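Local coordinates for protein kojibiose phosphorylase (Gut metagenome, PDB 6W0P) that belongs to glycoside hydrolase family 65 and combines an N-terminal beta-sandwich-like domain with a central helical catalytic domain and a small C-terminal domain, at residues A[28-36]-A[115-124]; A[194-202]-A[210-218]. All coordinates share one frame; numbering follows the deposited sequence.

Contact 1 of 2, residues A[28-36]-A[115-124]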
loop_
_atom_site.group_PDB
_atom_site.type_symbol
_atom_site.label_atom_id
_atom_site.label_comp_id
_atom_site.label_asym_id
_atom_site.label_seq_id
_atom_site.Cartn_x
_atom_site.Cartn_y
_atom_site.Cartn_z
ATOM N N VAL A 28 27.355 -12.330 -10.598
ATOM C CA VAL A 28 27.679 -12.977 -9.291
ATOM C C VAL A 28 29.126 -12.629 -8.940
ATOM O O VAL A 28 29.354 -12.188 -7.820
ATOM C CB VAL A 28 27.448 -14.505 -9.306
ATOM C CG1 VAL A 28 28.065 -15.183 -8.095
ATOM C CG2 VAL A 28 25.970 -14.839 -9.397
ATOM N N SER A 29 30.049 -12.796 -9.893
ATOM C CA SER A 29 31.494 -12.511 -9.745
ATOM C C SER A 29 31.681 -11.016 -9.475
ATOM O O SER A 29 32.356 -10.660 -8.501
ATOM C CB SER A 29 32.264 -12.999 -10.950
ATOM O OG SER A 29 32.052 -14.399 -11.150
ATOM N N GLU A 30 31.073 -10.155 -10.282
ATOM C CA GLU A 30 31.069 -8.691 -10.036
ATOM C C GLU A 30 30.808 -8.415 -8.543
ATOM O O GLU A 30 31.481 -7.524 -7.962
ATOM C CB GLU A 30 29.989 -7.988 -10.865
ATOM C CG GLU A 30 30.285 -7.877 -12.351
ATOM C CD GLU A 30 29.240 -7.101 -13.151
ATOM O OE1 GLU A 30 28.122 -6.859 -12.622
ATOM O OE2 GLU A 30 29.536 -6.744 -14.313
ATOM N N SER A 31 29.831 -9.097 -7.935
ATOM C CA SER A 31 29.423 -8.825 -6.533
ATOM C C SER A 31 30.518 -9.336 -5.576
ATOM O O SER A 31 31.032 -8.567 -4.757
ATOM C CB SER A 31 28.074 -9.439 -6.241
ATOM O OG SER A 31 27.054 -8.857 -7.040
ATOM N N ILE A 32 30.916 -10.583 -5.765
ATOM C CA ILE A 32 31.807 -11.345 -4.850
ATOM C C ILE A 32 33.170 -10.678 -4.809
ATOM O O ILE A 32 33.749 -10.554 -3.709
ATOM C CB ILE A 32 31.889 -12.819 -5.288
ATOM C CG1 ILE A 32 30.565 -13.532 -5.006
ATOM C CG2 ILE A 32 33.083 -13.507 -4.635
ATOM C CD1 ILE A 32 30.513 -14.964 -5.486
ATOM N N PHE A 33 33.665 -10.279 -5.974
ATOM C CA PHE A 33 35.049 -9.776 -6.136
ATOM C C PHE A 33 35.093 -8.263 -5.915
ATOM O O PHE A 33 36.124 -7.669 -6.225
ATOM C CB PHE A 33 35.592 -10.171 -7.506
ATOM C CG PHE A 33 35.962 -11.624 -7.646
ATOM C CD1 PHE A 33 34.991 -12.592 -7.836
ATOM C CD2 PHE A 33 37.286 -12.013 -7.645
ATOM C CE1 PHE A 33 35.338 -13.928 -8.001
ATOM C CE2 PHE A 33 37.628 -13.354 -7.765
ATOM C CZ PHE A 33 36.656 -14.307 -7.986
ATOM N N SER A 34 34.016 -7.662 -5.409
ATOM C CA SER A 34 33.911 -6.201 -5.156
ATOM C C SER A 34 35.043 -5.761 -4.221
ATOM O O SER A 34 35.339 -6.481 -3.225
ATOM C CB SER A 34 32.571 -5.816 -4.562
ATOM O OG SER A 34 31.503 -6.036 -5.478
ATOM N N LEU A 35 35.624 -4.595 -4.507
ATOM C CA LEU A 35 36.550 -3.901 -3.578
ATOM C C LEU A 35 35.776 -2.789 -2.869
ATOM O O LEU A 35 34.773 -2.281 -3.428
ATOM C CB LEU A 35 37.733 -3.323 -4.365
ATOM C CG LEU A 35 38.605 -4.332 -5.108
ATOM C CD1 LEU A 35 39.749 -3.620 -5.819
ATOM C CD2 LEU A 35 39.139 -5.371 -4.158
ATOM N N GLY A 36 36.212 -2.446 -1.665
ATOM C CA GLY A 36 35.619 -1.353 -0.885
ATOM C C GLY A 36 36.592 -0.867 0.154
ATOM O O GLY A 36 37.405 -1.683 0.626
ATOM N N ARG A 115 40.554 -15.005 -12.726
ATOM C CA ARG A 115 40.151 -13.861 -11.864
ATOM C C ARG A 115 40.608 -14.157 -10.428
ATOM O O ARG A 115 40.307 -15.267 -9.938
ATOM C CB ARG A 115 38.630 -13.704 -11.911
ATOM C CG ARG A 115 38.149 -12.300 -11.609
ATOM C CD ARG A 115 36.697 -12.228 -11.183
ATOM N NE ARG A 115 35.770 -12.689 -12.202
ATOM C CZ ARG A 115 34.916 -11.937 -12.892
ATOM N NH1 ARG A 115 34.833 -10.632 -12.721
ATOM N NH2 ARG A 115 34.121 -12.514 -13.767
ATOM N N ILE A 116 41.299 -13.222 -9.777
ATOM C CA ILE A 116 41.863 -13.415 -8.406
ATOM C C ILE A 116 41.518 -12.222 -7.518
ATOM O O ILE A 116 41.804 -11.084 -7.900
ATOM C CB ILE A 116 43.382 -13.622 -8.445
ATOM C CG1 ILE A 116 43.753 -14.776 -9.374
ATOM C CG2 ILE A 116 43.918 -13.832 -7.037
ATOM C CD1 ILE A 116 45.235 -14.892 -9.662
ATOM N N LEU A 117 40.948 -12.482 -6.343
ATOM C CA LEU A 117 40.883 -11.478 -5.255
ATOM C C LEU A 117 41.833 -11.990 -4.173
ATOM O O LEU A 117 41.645 -13.126 -3.702
ATOM C CB LEU A 117 39.436 -11.328 -4.785
ATOM C CG LEU A 117 39.235 -10.490 -3.515
ATOM C CD1 LEU A 117 39.617 -9.046 -3.752
ATOM C CD2 LEU A 117 37.805 -10.564 -3.023
ATOM N N ASP A 118 42.867 -11.229 -3.838
ATOM C CA ASP A 118 43.809 -11.632 -2.762
ATOM C C ASP A 118 43.314 -11.043 -1.436
ATOM O O ASP A 118 43.370 -9.831 -1.254
ATOM C CB ASP A 118 45.237 -11.211 -3.094
ATOM C CG ASP A 118 46.251 -11.967 -2.267
ATOM O OD1 ASP A 118 45.969 -12.159 -1.065
ATOM O OD2 ASP A 118 47.300 -12.382 -2.852
ATOM N N LEU A 119 42.865 -11.888 -0.521
ATOM C CA LEU A 119 42.251 -11.420 0.748
ATOM C C LEU A 119 43.307 -10.789 1.675
ATOM O O LEU A 119 42.888 -10.164 2.655
ATOM C CB LEU A 119 41.538 -12.582 1.422
ATOM C CG LEU A 119 40.443 -13.281 0.620
ATOM C CD1 LEU A 119 39.923 -14.450 1.419
ATOM C CD2 LEU A 119 39.296 -12.331 0.252
ATOM N N ARG A 120 44.606 -10.843 1.346
ATOM C CA ARG A 120 45.668 -10.261 2.217
ATOM C C ARG A 120 46.057 -8.850 1.765
ATOM O O ARG A 120 46.769 -8.183 2.532
ATOM C CB ARG A 120 46.893 -11.172 2.250
ATOM C CG ARG A 120 46.556 -12.617 2.574
ATOM C CD ARG A 120 47.638 -13.563 2.107
ATOM N NE ARG A 120 47.682 -13.575 0.655
ATOM C CZ ARG A 120 48.431 -14.427 -0.048
ATOM N NH1 ARG A 120 49.183 -15.316 0.583
ATOM N NH2 ARG A 120 48.418 -14.397 -1.371
ATOM N N SER A 121 45.626 -8.413 0.575
ATOM C CA SER A 121 46.059 -7.127 -0.041
ATOM C C SER A 121 44.873 -6.353 -0.626
ATOM O O SER A 121 44.941 -5.113 -0.701
ATOM C CB SER A 121 47.115 -7.360 -1.097
ATOM O OG SER A 121 46.592 -8.052 -2.225
ATOM N N GLY A 122 43.802 -7.035 -0.992
ATOM C CA GLY A 122 42.704 -6.415 -1.733
ATOM C C GLY A 122 43.130 -6.224 -3.175
ATOM O O GLY A 122 42.517 -5.419 -3.838
ATOM N N LEU A 123 44.157 -6.955 -3.620
ATOM C CA LEU A 123 44.588 -6.965 -5.033
ATOM C C LEU A 123 43.536 -7.746 -5.820
ATOM O O LEU A 123 43.233 -8.919 -5.462
ATOM C CB LEU A 123 45.973 -7.595 -5.203
ATOM C CG LEU A 123 46.388 -7.735 -6.671
ATOM C CD1 LEU A 123 46.401 -6.367 -7.324
ATOM C CD2 LEU A 123 47.746 -8.401 -6.833
ATOM N N TYR A 124 42.937 -7.082 -6.801
ATOM C CA TYR A 124 41.964 -7.690 -7.730
ATOM C C TYR A 124 42.660 -7.740 -9.091
ATOM O O TYR A 124 43.081 -6.684 -9.603
ATOM C CB TYR A 124 40.636 -6.929 -7.708
ATOM C CG TYR A 124 39.687 -7.432 -8.760
ATOM C CD1 TYR A 124 39.286 -8.752 -8.758
ATOM C CD2 TYR A 124 39.257 -6.626 -9.793
ATOM C CE1 TYR A 124 38.451 -9.256 -9.736
ATOM C CE2 TYR A 124 38.435 -7.122 -10.795
ATOM C CZ TYR A 124 38.027 -8.442 -10.766
ATOM O OH TYR A 124 37.232 -8.964 -11.746
HETATM O O HOH W 1 32.137 -15.089 -13.880
#

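Contact 2 of 2, residues A[194-202]-A[210-218]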
loop_
_atom_site.group_PDB
_atom_site.type_symbol
_atom_site.label_atom_id
_atom_site.label_comp_id
_atom_site.label_asym_id
_atom_site.label_seq_id
_atom_site.Cartn_x
_atom_site.Cartn_y
_atom_site.Cartn_z
ATOM N N ILE A 194 45.293 19.579 -16.685
ATOM C CA ILE A 194 46.320 20.441 -16.042
ATOM C C ILE A 194 47.580 19.599 -15.893
ATOM O O ILE A 194 47.577 18.703 -15.051
ATOM C CB ILE A 194 45.798 20.968 -14.692
ATOM C CG1 ILE A 194 44.376 21.517 -14.859
ATOM C CG2 ILE A 194 46.778 21.977 -14.100
ATOM C CD1 ILE A 194 43.946 22.575 -13.849
ATOM N N GLY A 195 48.607 19.879 -16.699
ATOM C CA GLY A 195 49.865 19.107 -16.712
ATOM C C GLY A 195 49.599 17.665 -17.114
ATOM O O GLY A 195 48.848 17.451 -18.076
ATOM N N ASN A 196 50.149 16.699 -16.381
ATOM C CA ASN A 196 50.003 15.262 -16.729
ATOM C C ASN A 196 48.725 14.702 -16.099
ATOM O O ASN A 196 48.552 13.455 -16.121
ATOM C CB ASN A 196 51.243 14.460 -16.339
ATOM C CG ASN A 196 52.408 14.736 -17.268
ATOM O OD1 ASN A 196 53.495 15.102 -16.820
ATOM N ND2 ASN A 196 52.177 14.559 -18.560
ATOM N N SER A 197 47.847 15.576 -15.608
ATOM C CA SER A 197 46.618 15.195 -14.876
ATOM C C SER A 197 45.397 15.580 -15.707
ATOM O O SER A 197 45.436 16.628 -16.370
ATOM C CB SER A 197 46.626 15.810 -13.507
ATOM O OG SER A 197 47.636 15.193 -12.707
ATOM N N ILE A 198 44.380 14.719 -15.746
ATOM C CA ILE A 198 43.105 14.960 -16.485
ATOM C C ILE A 198 41.977 14.582 -15.541
ATOM O O ILE A 198 42.193 13.650 -14.768
ATOM C CB ILE A 198 43.072 14.155 -17.796
ATOM C CG1 ILE A 198 41.916 14.582 -18.695
ATOM C CG2 ILE A 198 43.052 12.652 -17.537
ATOM C CD1 ILE A 198 42.019 14.045 -20.111
ATOM N N GLY A 199 40.831 15.265 -15.586
ATOM C CA GLY A 199 39.764 14.992 -14.608
ATOM C C GLY A 199 38.469 15.700 -14.913
ATOM O O GLY A 199 38.384 16.384 -15.935
ATOM N N LEU A 200 37.472 15.490 -14.059
ATOM C CA LEU A 200 36.134 16.118 -14.173
ATOM C C LEU A 200 35.623 16.475 -12.780
ATOM O O LEU A 200 36.125 15.915 -11.788
ATOM C CB LEU A 200 35.163 15.190 -14.910
ATOM C CG LEU A 200 35.074 13.744 -14.429
ATOM C CD1 LEU A 200 34.257 13.641 -13.146
ATOM C CD2 LEU A 200 34.469 12.863 -15.533
ATOM N N THR A 201 34.695 17.415 -12.729
ATOM C CA THR A 201 33.923 17.795 -11.532
ATOM C C THR A 201 32.451 17.728 -11.920
ATOM O O THR A 201 32.085 18.320 -12.970
ATOM C CB THR A 201 34.282 19.192 -11.019
ATOM O OG1 THR A 201 35.653 19.169 -10.618
ATOM C CG2 THR A 201 33.411 19.615 -9.856
ATOM N N VAL A 202 31.654 17.015 -11.127
ATOM C CA VAL A 202 30.213 16.798 -11.413
ATOM C C VAL A 202 29.432 17.141 -10.150
ATOM O O VAL A 202 30.045 17.236 -9.068
ATOM C CB VAL A 202 29.937 15.360 -11.890
ATOM C CG1 VAL A 202 30.407 15.150 -13.312
ATOM C CG2 VAL A 202 30.558 14.319 -10.968
ATOM N N THR A 210 28.816 17.187 -4.784
ATOM C CA THR A 210 29.832 17.340 -5.847
ATOM C C THR A 210 30.937 16.300 -5.661
ATOM O O THR A 210 31.170 15.850 -4.511
ATOM C CB THR A 210 30.421 18.757 -5.853
ATOM O OG1 THR A 210 31.234 18.906 -4.685
ATOM C CG2 THR A 210 29.350 19.825 -5.920
ATOM N N LEU A 211 31.588 15.965 -6.772
ATOM C CA LEU A 211 32.709 15.013 -6.826
ATOM C C LEU A 211 33.716 15.512 -7.867
ATOM O O LEU A 211 33.278 15.921 -8.955
ATOM C CB LEU A 211 32.104 13.661 -7.208
ATOM C CG LEU A 211 33.099 12.541 -7.472
ATOM C CD1 LEU A 211 32.463 11.194 -7.156
ATOM C CD2 LEU A 211 33.599 12.578 -8.909
ATOM N N THR A 212 35.010 15.440 -7.560
ATOM C CA THR A 212 36.104 15.642 -8.544
ATOM C C THR A 212 36.864 14.329 -8.677
ATOM O O THR A 212 37.319 13.800 -7.644
ATOM C CB THR A 212 37.035 16.802 -8.167
ATOM O OG1 THR A 212 36.270 17.996 -8.269
ATOM C CG2 THR A 212 38.235 16.919 -9.080
ATOM N N SER A 213 36.930 13.810 -9.900
ATOM C CA SER A 213 37.699 12.602 -10.264
ATOM C C SER A 213 38.864 13.019 -11.148
ATOM O O SER A 213 38.597 13.626 -12.213
ATOM C CB SER A 213 36.843 11.592 -10.965
ATOM O OG SER A 213 37.599 10.411 -11.185
ATOM N N VAL A 214 40.089 12.709 -10.711
ATOM C CA VAL A 214 41.329 13.047 -11.465
ATOM C C VAL A 214 42.184 11.789 -11.641
ATOM O O VAL A 214 42.297 10.993 -10.688
ATOM C CB VAL A 214 42.113 14.173 -10.769
ATOM C CG1 VAL A 214 41.350 15.494 -10.821
ATOM C CG2 VAL A 214 42.470 13.809 -9.338
ATOM N N MET A 215 42.770 11.626 -12.822
ATOM C CA MET A 215 43.735 10.539 -13.074
ATOM C C MET A 215 44.990 11.087 -13.755
ATOM O O MET A 215 44.966 12.192 -14.300
ATOM C CB MET A 215 43.124 9.434 -13.930
ATOM C CG MET A 215 42.763 9.863 -15.313
ATOM S SD MET A 215 42.322 8.400 -16.253
ATOM C CE MET A 215 41.596 9.126 -17.723
ATOM N N ARG A 216 46.054 10.309 -13.649
ATOM C CA ARG A 216 47.335 10.495 -14.357
ATOM C C ARG A 216 48.019 9.131 -14.377
ATOM O O ARG A 216 47.575 8.251 -13.599
ATOM C CB ARG A 216 48.214 11.509 -13.628
ATOM C CG ARG A 216 48.801 10.961 -12.342
ATOM C CD ARG A 216 49.432 12.057 -11.531
ATOM N NE ARG A 216 50.774 12.381 -11.981
ATOM C CZ ARG A 216 51.187 13.602 -12.296
ATOM N NH1 ARG A 216 50.342 14.626 -12.275
ATOM N NH2 ARG A 216 52.440 13.797 -12.675
ATOM N N THR A 217 49.075 8.982 -15.177
ATOM C CA THR A 217 49.683 7.665 -15.509
ATOM C C THR A 217 51.201 7.849 -15.521
ATOM O O THR A 217 51.650 8.984 -15.290
ATOM C CB THR A 217 49.099 7.081 -16.810
ATOM O OG1 THR A 217 49.678 7.724 -17.948
ATOM C CG2 THR A 217 47.593 7.210 -16.899
ATOM N N ASN A 218 51.931 6.753 -15.717
ATOM C CA ASN A 218 53.412 6.729 -15.849
ATOM C C ASN A 218 53.763 6.687 -17.349
ATOM O O ASN A 218 54.757 6.090 -17.721
ATOM C CB ASN A 218 54.014 5.573 -15.026
ATOM C CG ASN A 218 53.494 4.207 -15.445
ATOM O OD1 ASN A 218 52.593 4.125 -16.276
ATOM N ND2 ASN A 218 54.029 3.129 -14.884
HETATM O O HOH W 2 49.674 11.239 -17.059
#

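Contact 1 of 2, residues A[28-36]-A[115-124]
Phe33 and Arg115 meet through a CH-pi contact: Arg115 CD sits over one face of the Phe33 ring, 3.5 Å from its centroid and almost on the ring normal. The arginine bends at chi3 (-62°), which carries its guanidinium past the ring toward the helix, its plane 40° from that of the phenyl. There Ser29 CB lies over one guanidinium face, 3.4 Å from Arg115 NH2. Several polar partners hold the group: Arg115 NE forms a salt bridge with Glu18 of the neighbouring strand 15-19, Arg115 NH1 donates to Tyr124 OH at 3.1 Å, and Arg115 NH2 reaches weakly a water that Ser29 OG also binds; Ser29 OG bonds Tyr8 as well. The Phe33 and Tyr124 rings come rim to rim with planes at 57°, Phe33 CD2 standing 3.7 Å from Tyr124 CE1. Leu117 CB packs on the same Phe33 CD2 at 3.6 Å. Beyond it, Leu35 CD2 touches Leu117 CD1 at 3.7 Å, while Leu35 CD1 lies against Tyr124 CB. Helix end and hairpin thus adhere through apolar and CH-pi packing, and the buried arginine's charge is probably balanced by Glu18 at the edge of that packing.

Contact 2 of 2, residues A[194-202]-A[210-218]
Arg216 lays one face of its guanidinium against Asn196 CB, which is 3.9 Å from Arg216 NH2. Near the edge of the same group, Arg216 NH1 donates to Ser197 OG at 2.8 Å, a bent bond (134°) with the hydroxyl 21° out of the guanidinium plane. The arginine reaches Ser197 because CG lies between the backbone N and the carbonyl carbon (chi1 73°) and the chain bends at chi3; Leu274 of helix 263-277 also packs on it. A water accepts from Thr217 N and lies within bonding distance of Asn196 O. Further along, Ile198 and Met215 run side by side and point the same way, Ile198 CG2 resting 3.6 Å from Met215 CG. They form a hydrogen-bonded pair, as do Leu200 with Ser213 and Val202 with Leu211, in the antiparallel beta hairpin of strands 197-204 and 210-217, part of the large sheet of the family 65 N-terminal domain. On the face of these pairs, Leu200 CD1 approaches Ser213 CB at 4.0 Å and Val202 CG2 lies near Leu211 CD2; Ser213 OG turns to Asn253 on strand 245-256. The other face carries Thr201 and Thr212, a non-hydrogen-bonded pair whose side chains cross, with Thr201 OG1 2.7 Å from Thr212 OG1. Gln266 of helix 263-277 also meets Thr212 OG1, and bonds Thr210 OG1 too. Opposite Val214, Gly199 lets the backbones draw close, its CA 4.0 Å from Val214 CA and 3.0 Å from Ser213 O, while Phe192 of strand 186-194 packs on the Val214 side chain.

Overall arrangement
From the N terminus, the chain passes through helix 26-32 and the short strand 35-36, then runs through several strands before 115-124 returns to close contact 1, a loop of 78 intervening residues. Contact 2 opens only afterwards and closes at once, with seven residues between its segments, so the two follow in series, neither nested nor crossed. Both reach the same ten-stranded antiparallel sheet: contact 1 brings the end of helix 26-32 and the residues after it against the adjoining ends of strands 109-118 and 123-132, beside helix 308-324, whereas contact 2 pairs two strands toward the sheet's other end, next to outermost strand 186-194. Their centres lie 25 Å apart and their nearest atoms about 14 Å.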